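Local coordinates for iron-rich dpsA-homolog protein (Halobacterium salinarum, PDB 1TJO) that oxidises and stores iron as a ferric mineral inside a hollow shell of twelve subunits, protecting DNA from oxidative damage, at the interface of chains A and B. Coordinates in Å, arbitrary orientation; residue numbers count along the deposited sequence, not the author numbering. Chains: chain A/B, Iron-rich dpsA-homolog protein.

Contact 1: the interface of chains A and B. Residues chain A 165, 168-169; chain B 53-58, 60-61.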
# COMPACT_ATOMS: atom_id res chain seq x y z
N HIS A 165 -26.52 -14.10 2.81
CA HIS A 165 -26.75 -12.89 2.05
C HIS A 165 -27.86 -13.12 1.05
O HIS A 165 -28.74 -12.30 0.86
CB HIS A 165 -25.48 -12.47 1.29
CG HIS A 165 -24.52 -11.72 2.12
ND1 HIS A 165 -24.10 -10.44 1.80
CD2 HIS A 165 -23.83 -12.07 3.22
CE1 HIS A 165 -23.21 -10.04 2.69
NE2 HIS A 165 -23.02 -11.01 3.56
N HIS A 168 -31.17 -13.02 2.74
CA HIS A 168 -31.56 -11.63 2.89
C HIS A 168 -32.03 -10.89 1.66
O HIS A 168 -33.00 -10.15 1.76
CB HIS A 168 -30.52 -10.84 3.61
CG HIS A 168 -30.58 -11.03 5.09
ND1 HIS A 168 -30.07 -10.10 5.99
CD2 HIS A 168 -31.14 -12.02 5.83
CE1 HIS A 168 -30.31 -10.54 7.22
NE2 HIS A 168 -30.94 -11.70 7.15
N TYR A 169 -31.39 -11.13 0.51
CA TYR A 169 -31.82 -10.46 -0.71
C TYR A 169 -33.27 -10.83 -1.09
O TYR A 169 -33.96 -10.01 -1.67
CB TYR A 169 -30.96 -10.87 -1.87
CG TYR A 169 -29.69 -10.06 -2.06
CD1 TYR A 169 -29.74 -8.68 -2.23
CD2 TYR A 169 -28.46 -10.68 -2.02
CE1 TYR A 169 -28.58 -7.95 -2.45
CE2 TYR A 169 -27.30 -9.95 -2.20
CZ TYR A 169 -27.37 -8.60 -2.42
OH TYR A 169 -26.21 -7.88 -2.65
N TRP B 53 -27.35 -5.16 11.51
CA TRP B 53 -27.42 -6.59 11.71
C TRP B 53 -28.68 -7.15 11.09
O TRP B 53 -28.65 -8.22 10.47
CB TRP B 53 -27.44 -6.95 13.19
CG TRP B 53 -26.21 -6.63 13.94
CD1 TRP B 53 -24.92 -6.60 13.46
CD2 TRP B 53 -26.12 -6.25 15.30
NE1 TRP B 53 -24.05 -6.23 14.45
CE2 TRP B 53 -24.77 -5.99 15.59
CE3 TRP B 53 -27.05 -6.09 16.32
CZ2 TRP B 53 -24.35 -5.59 16.85
CZ3 TRP B 53 -26.65 -5.70 17.53
CH2 TRP B 53 -25.31 -5.45 17.81
N ASN B 54 -29.78 -6.40 11.21
CA ASN B 54 -31.10 -6.95 10.89
C ASN B 54 -31.69 -6.63 9.52
O ASN B 54 -32.66 -7.25 9.12
CB ASN B 54 -32.10 -6.50 11.95
CG ASN B 54 -31.88 -7.15 13.27
OD1 ASN B 54 -31.99 -8.34 13.37
ND2 ASN B 54 -31.74 -6.35 14.33
N VAL B 55 -31.10 -5.70 8.79
CA VAL B 55 -31.68 -5.27 7.53
C VAL B 55 -31.74 -6.38 6.49
O VAL B 55 -30.83 -7.16 6.33
CB VAL B 55 -31.00 -3.98 6.97
CG1 VAL B 55 -29.55 -4.20 6.64
CG2 VAL B 55 -31.73 -3.45 5.80
N GLU B 56 -32.90 -6.46 5.83
CA GLU B 56 -33.24 -7.53 4.92
C GLU B 56 -33.96 -6.91 3.75
O GLU B 56 -34.49 -5.80 3.87
CB GLU B 56 -34.19 -8.53 5.58
CG GLU B 56 -33.51 -9.50 6.52
CD GLU B 56 -34.51 -10.34 7.33
OE1 GLU B 56 -34.05 -11.27 8.04
OE2 GLU B 56 -35.73 -10.10 7.28
N GLY B 57 -33.93 -7.63 2.64
CA GLY B 57 -34.70 -7.31 1.46
C GLY B 57 -33.88 -6.88 0.28
O GLY B 57 -32.67 -7.07 0.23
N ALA B 58 -34.57 -6.28 -0.68
CA ALA B 58 -34.01 -6.02 -2.00
C ALA B 58 -32.80 -5.10 -2.00
O ALA B 58 -31.97 -5.18 -2.90
CB ALA B 58 -35.07 -5.44 -2.92
N PHE B 60 -30.69 -4.82 0.76
CA PHE B 60 -30.18 -4.96 2.12
C PHE B 60 -28.66 -4.87 2.16
O PHE B 60 -28.14 -4.39 3.11
CB PHE B 60 -30.60 -6.26 2.80
CG PHE B 60 -29.59 -7.33 2.64
CD1 PHE B 60 -28.65 -7.60 3.64
CD2 PHE B 60 -29.50 -8.00 1.47
CE1 PHE B 60 -27.64 -8.55 3.45
CE2 PHE B 60 -28.52 -8.95 1.27
CZ PHE B 60 -27.57 -9.20 2.27
N ARG B 61 -27.98 -5.30 1.14
CA ARG B 61 -26.51 -5.33 1.24
C ARG B 61 -25.95 -3.94 1.20
O ARG B 61 -25.07 -3.63 2.00
CB ARG B 61 -25.88 -6.20 0.16
CG ARG B 61 -24.48 -6.64 0.47
CD ARG B 61 -23.81 -7.33 -0.79
NE ARG B 61 -22.40 -6.97 -0.81
CZ ARG B 61 -21.73 -6.33 -1.75
NH1 ARG B 61 -22.27 -5.96 -2.91
NH2 ARG B 61 -20.46 -6.07 -1.51
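A:His168 reaches from the end of one subunit's last helix across to the neighbour's loop, against B:Glu56 and B:Phe60, and each atom of its side chain finds a partner. A:His168 CB sits over the centre of one face of the B:Phe60 ring, 3.4 Å from its centroid. The imidazole beyond CG carries B:Glu56 CG on one face, 3.3 Å from the ring centroid, and has B:Phe60 CD1 at its edge, in plane. A:His168 ND1 lies 3.1 Å from the carbonyl B:Val55 O, a hydrogen bond if ND1 bears the proton. At the tip, A:His168 NE2 comes 3.3 Å from B:Glu56 OE1, whose carboxylate is turned 77° from the ring. Behind the side chain, B:Gly57 N donates to A:His168 O at 2.8 Å, arriving from above the carbonyl plane. B:Phe60 CE2 points at the centre of the A:Tyr169 ring, 3.5 Å above its plane, while the phenol OH lies beside B:Arg61 CB. An alanine in place of A:Tyr169 would probably leave the B:Phe60 edge poorly supported and loosen that ring's orientation. The C-terminal turn of helix 146-169 of chain A packs against chain B's loop joining helices 24-54 and 60-87 and the first turn of the latter; A:His168 and B:Glu56 are themselves implicated in iron translocation.

Contact 2: the interface of chains A and B. Residues chain A 173-176; chain B 56-59, 63, 114-116, 119, 169-170.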
# COMPACT_ATOMS: atom_id res chain seq x y z
N ASP A 173 -38.89 -7.41 2.39
CA ASP A 173 -38.83 -6.02 2.79
C ASP A 173 -38.16 -5.26 1.66
O ASP A 173 -37.50 -5.84 0.80
CB ASP A 173 -38.05 -5.88 4.10
CG ASP A 173 -38.31 -4.55 4.84
OD1 ASP A 173 -39.23 -3.80 4.46
OD2 ASP A 173 -37.60 -4.26 5.85
N THR A 174 -38.33 -3.95 1.67
CA THR A 174 -37.79 -3.05 0.66
C THR A 174 -38.03 -1.62 1.10
O THR A 174 -38.98 -1.34 1.85
CB THR A 174 -38.43 -3.27 -0.76
OG1 THR A 174 -37.94 -2.28 -1.68
CG2 THR A 174 -39.91 -3.02 -0.73
N LEU A 175 -37.16 -0.73 0.68
CA LEU A 175 -37.42 0.70 0.80
C LEU A 175 -38.52 1.20 -0.13
O LEU A 175 -39.11 2.23 0.09
CB LEU A 175 -36.13 1.48 0.51
CG LEU A 175 -35.05 1.43 1.58
CD1 LEU A 175 -33.77 2.01 1.04
CD2 LEU A 175 -35.47 2.23 2.81
N VAL A 176 -38.74 0.48 -1.22
CA VAL A 176 -39.67 0.94 -2.23
C VAL A 176 -41.10 1.03 -1.66
O VAL A 176 -41.54 0.16 -0.94
CB VAL A 176 -39.67 0.05 -3.50
CG1 VAL A 176 -40.74 0.51 -4.49
CG2 VAL A 176 -38.32 0.04 -4.14
N GLU B 56 -32.90 -6.46 5.83
CA GLU B 56 -33.24 -7.53 4.92
C GLU B 56 -33.96 -6.91 3.75
O GLU B 56 -34.49 -5.80 3.87
CB GLU B 56 -34.19 -8.53 5.58
CG GLU B 56 -33.51 -9.50 6.52
CD GLU B 56 -34.51 -10.34 7.33
OE1 GLU B 56 -34.05 -11.27 8.04
OE2 GLU B 56 -35.73 -10.10 7.28
N GLY B 57 -33.93 -7.63 2.64
CA GLY B 57 -34.70 -7.31 1.46
C GLY B 57 -33.88 -6.88 0.28
O GLY B 57 -32.67 -7.07 0.23
N ALA B 58 -34.57 -6.28 -0.68
CA ALA B 58 -34.01 -6.02 -2.00
C ALA B 58 -32.80 -5.10 -2.00
O ALA B 58 -31.97 -5.18 -2.90
CB ALA B 58 -35.07 -5.44 -2.92
N GLU B 59 -32.72 -4.23 -1.02
CA GLU B 59 -31.59 -3.30 -0.94
C GLU B 59 -30.65 -3.61 0.21
O GLU B 59 -29.92 -2.71 0.69
CB GLU B 59 -32.16 -1.88 -0.80
CG GLU B 59 -33.14 -1.45 -1.89
CD GLU B 59 -34.59 -1.77 -1.58
OE1 GLU B 59 -35.42 -1.91 -2.53
OE2 GLU B 59 -34.85 -1.94 -0.40
N LEU B 63 -27.56 -1.26 2.13
CA LEU B 63 -27.90 -0.71 3.43
C LEU B 63 -27.06 -1.28 4.58
O LEU B 63 -26.66 -0.56 5.49
CB LEU B 63 -29.39 -0.97 3.69
CG LEU B 63 -30.33 -0.05 2.92
CD1 LEU B 63 -31.70 -0.60 2.98
CD2 LEU B 63 -30.29 1.30 3.54
N ASP B 114 -39.42 -2.98 10.17
CA ASP B 114 -39.10 -2.93 8.76
C ASP B 114 -38.09 -1.80 8.49
O ASP B 114 -37.92 -0.88 9.31
CB ASP B 114 -40.34 -2.69 7.92
CG ASP B 114 -40.96 -1.34 8.19
OD1 ASP B 114 -41.89 -1.26 9.06
OD2 ASP B 114 -40.61 -0.29 7.63
N ILE B 115 -37.47 -1.83 7.33
CA ILE B 115 -36.34 -0.90 7.10
C ILE B 115 -36.73 0.57 7.03
O ILE B 115 -35.98 1.42 7.47
CB ILE B 115 -35.45 -1.39 5.89
CG1 ILE B 115 -34.12 -0.60 5.81
CG2 ILE B 115 -36.21 -1.37 4.57
CD1 ILE B 115 -33.32 -0.62 7.07
N ARG B 116 -37.88 0.88 6.49
CA ARG B 116 -38.29 2.28 6.43
C ARG B 116 -38.54 2.84 7.83
O ARG B 116 -38.13 3.97 8.14
CB ARG B 116 -39.50 2.52 5.54
CG ARG B 116 -39.29 2.25 4.07
CD ARG B 116 -40.49 2.66 3.22
NE ARG B 116 -40.68 4.09 3.30
CZ ARG B 116 -39.99 4.99 2.58
NH1 ARG B 116 -39.12 4.63 1.63
NH2 ARG B 116 -40.17 6.29 2.80
N LEU B 119 -35.01 3.12 9.61
CA LEU B 119 -34.28 4.30 9.12
C LEU B 119 -34.90 5.61 9.55
O LEU B 119 -34.21 6.54 9.89
CB LEU B 119 -34.18 4.30 7.61
CG LEU B 119 -32.91 3.88 6.89
CD1 LEU B 119 -31.92 3.02 7.62
CD2 LEU B 119 -33.10 3.52 5.45
N TYR B 169 -32.36 7.71 1.11
CA TYR B 169 -32.88 6.36 1.05
C TYR B 169 -34.43 6.29 1.16
O TYR B 169 -35.05 5.45 0.54
CB TYR B 169 -32.31 5.53 2.16
CG TYR B 169 -30.99 4.85 1.90
CD1 TYR B 169 -30.80 4.04 0.80
CD2 TYR B 169 -29.92 5.08 2.75
CE1 TYR B 169 -29.53 3.41 0.57
CE2 TYR B 169 -28.68 4.45 2.53
CZ TYR B 169 -28.52 3.62 1.46
OH TYR B 169 -27.31 2.99 1.27
N LEU B 170 -35.00 7.24 1.89
CA LEU B 170 -36.45 7.26 2.16
C LEU B 170 -37.23 8.05 1.15
O LEU B 170 -38.46 8.06 1.20
CB LEU B 170 -36.67 7.79 3.59
CG LEU B 170 -36.16 6.93 4.73
CD1 LEU B 170 -36.16 7.74 6.01
CD2 LEU B 170 -36.95 5.64 4.83
O HOH W 1 -35.33 -5.02 7.04
O HOH W 2 -39.65 -1.08 4.73
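The extended C-terminal tail that follows the last helix of the ferritin-like bundle in chain A docks in a groove of chain B, between the loop ahead of helix 60-87 and the start of helix 115-142. In the manner of an N-cap, A:Asp173 accepts the first backbone N-H of helix 115-142 from the neighbouring chain: CG anti to the backbone N (chi1 -162°) brings A:Asp173 OD2 2.9 Å from B:Ile115 N, which meets its syn lone pair. The helix N-terminus would be expected to favour a negative carboxylate here, though the nearby B:Asp114 carboxylate probably works against it. Water 2 joins OD1 to B:Arg116 N and B:Asp114 OD2; water 1 links OD2 to B:Glu56 N. Next along the tail, the B:Glu59 carboxylate takes two donors. A:Thr174 OG1 donates a hydrogen bond to the syn lone pair of B:Glu59 OE1 at 2.7 Å, and A:Leu175 N reaches B:Glu59 OE2 at 2.8 Å from above the carboxylate plane, nearly straight at 168°. A:Leu175, which loses the most surface to the partner in this patch (132 Å²), reaches between helices. A:Leu175 CD1 touches B:Tyr169 CD1 at 3.6 Å and faces B:Leu63 tip to tip, while A:Leu175 CD2 meets B:Leu119 CD2 at 3.8 Å. B:Arg116 reaches the tail backbone in the carbonyl plane: B:Arg116 NH1 donates to A:Leu175 O at 2.9 Å, and B:Arg116 NH2, with the acceptor in the guanidinium plane, holds B:Leu170 O at 2.9 Å.

Contact 3: the interface of chains A and B. Residues chain A 58, 176, 180-181; chain B 172-174, 176-178, 181.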
# COMPACT_ATOMS: atom_id res chain seq x y z
N ALA A 58 -33.17 -3.08 -11.13
CA ALA A 58 -33.00 -1.98 -10.18
C ALA A 58 -31.90 -2.17 -9.14
O ALA A 58 -31.28 -1.20 -8.67
CB ALA A 58 -34.33 -1.70 -9.50
N VAL A 176 -38.74 0.48 -1.22
CA VAL A 176 -39.67 0.94 -2.23
C VAL A 176 -41.10 1.03 -1.66
O VAL A 176 -41.54 0.16 -0.94
CB VAL A 176 -39.67 0.05 -3.50
CG1 VAL A 176 -40.74 0.51 -4.49
CG2 VAL A 176 -38.32 0.04 -4.14
N ALA A 180 -43.49 5.83 -4.48
CA ALA A 180 -42.29 5.97 -5.28
C ALA A 180 -42.50 5.36 -6.66
O ALA A 180 -41.93 5.82 -7.64
CB ALA A 180 -41.14 5.32 -4.58
N LEU A 181 -43.32 4.32 -6.73
CA LEU A 181 -43.55 3.63 -8.00
C LEU A 181 -44.17 4.62 -8.96
O LEU A 181 -43.52 4.97 -9.95
CB LEU A 181 -44.50 2.43 -7.83
CG LEU A 181 -43.96 0.99 -7.75
CD1 LEU A 181 -42.48 0.91 -8.00
CD2 LEU A 181 -44.30 0.31 -6.42
N ASP B 172 -39.06 9.43 -2.33
CA ASP B 172 -40.04 8.77 -3.16
C ASP B 172 -39.64 8.66 -4.62
O ASP B 172 -40.37 9.08 -5.53
CB ASP B 172 -41.41 9.45 -3.01
CG ASP B 172 -41.43 10.88 -3.55
OD1 ASP B 172 -40.39 11.56 -3.60
OD2 ASP B 172 -42.50 11.41 -3.96
N ASP B 173 -38.55 7.98 -4.85
CA ASP B 173 -38.14 7.58 -6.17
C ASP B 173 -37.55 6.18 -6.14
O ASP B 173 -37.22 5.65 -5.06
CB ASP B 173 -37.10 8.58 -6.70
CG ASP B 173 -37.04 8.63 -8.23
OD1 ASP B 173 -37.91 8.00 -8.93
OD2 ASP B 173 -36.17 9.33 -8.80
N THR B 174 -37.50 5.54 -7.29
CA THR B 174 -36.94 4.21 -7.45
C THR B 174 -36.84 3.92 -8.96
O THR B 174 -37.62 4.41 -9.77
CB THR B 174 -37.85 3.11 -6.76
OG1 THR B 174 -37.33 1.78 -7.04
CG2 THR B 174 -39.28 3.11 -7.32
N VAL B 176 -37.53 0.89 -9.86
CA VAL B 176 -38.49 -0.17 -10.00
C VAL B 176 -39.75 0.34 -10.68
O VAL B 176 -40.20 1.46 -10.44
CB VAL B 176 -38.83 -0.77 -8.65
CG1 VAL B 176 -39.95 -1.80 -8.78
CG2 VAL B 176 -37.62 -1.37 -7.96
N THR B 177 -40.29 -0.49 -11.57
CA THR B 177 -41.56 -0.18 -12.25
C THR B 177 -42.57 -1.25 -11.99
O THR B 177 -42.23 -2.36 -11.64
CB THR B 177 -41.36 -0.09 -13.75
OG1 THR B 177 -40.88 -1.33 -14.27
CG2 THR B 177 -40.34 0.98 -14.09
N GLN B 178 -43.84 -0.94 -12.26
CA GLN B 178 -44.88 -1.94 -12.11
C GLN B 178 -44.64 -3.08 -13.07
O GLN B 178 -44.88 -4.21 -12.73
CB GLN B 178 -46.26 -1.33 -12.35
CG GLN B 178 -47.40 -2.20 -11.79
CD GLN B 178 -47.46 -2.19 -10.27
OE1 GLN B 178 -47.38 -1.12 -9.65
NE2 GLN B 178 -47.59 -3.37 -9.67
N LEU B 181 -42.41 -5.62 -11.69
CA LEU B 181 -43.12 -6.35 -10.65
C LEU B 181 -44.01 -7.44 -11.24
O LEU B 181 -44.63 -8.21 -10.51
CB LEU B 181 -44.01 -5.40 -9.83
CG LEU B 181 -43.50 -4.63 -8.61
CD1 LEU B 181 -42.09 -4.99 -8.26
CD2 LEU B 181 -43.64 -3.15 -8.76
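Two peptide planes of chain B are met on a face: A:Ala180 CB rests over the B:Asp172–B:Asp173 peptide, 3.7 Å from B:Asp172 C, and A:Leu181 CD1 lies above the carbonyl plane of B:Val176, 3.4 Å from B:Val176 O. The patch joins the C-terminal tails of two Dps-family subunits, with A:Ala58 of the loop between helices 24-54 and 60-87 lying against one of them, and its contacts across are apolar. B:Val176 spreads its two methyls in different directions. With CG1 anti to the backbone N (chi1 174°), B:Val176 CG1 faces A:Leu181 CD1 at 3.8 Å, while B:Val176 CG2, anti to the carbonyl carbon, presses on A:Ala58 CB at 3.6 Å. B:Thr174 stands between A:Val176 and A:Leu181: B:Thr174 CG2, in the crowded position between backbone N and carbonyl carbon, comes 3.9 Å from A:Leu181 CD1, and the hydroxyl B:Thr174 OG1 lies 3.5 Å from A:Val176 CG2, the two side chains crossing at about a right angle. That hydroxyl is occupied within its own tail, where B:Val176 N donates to B:Thr174 OG1 at 3.0 Å with 165° at the hydrogen. The bond probably helps to hold the local turn and the rotation of B:Thr174 (chi1 175°).

The three contacts mostly follow chain A from the end of its last helix out along its C-terminal tail, A:Ala58 in contact 3 being the exception. Contact 1 and contact 2 have centres of C-alpha atoms about 8 Å apart and share B:Glu56, B:Gly57 and B:Ala58, so one loop of chain B receives both helix end and tail. Contact 3 lies about 12 Å from contact 2, sharing A:Val176, and about 18 Å from contact 1. Contact 1 is largely aromatic, contact 2 carries the most hydrogen bonds, and contact 3 is apolar. The partners contribute different surfaces, which is compatible with repeated joining of identical subunits in the dodecamer.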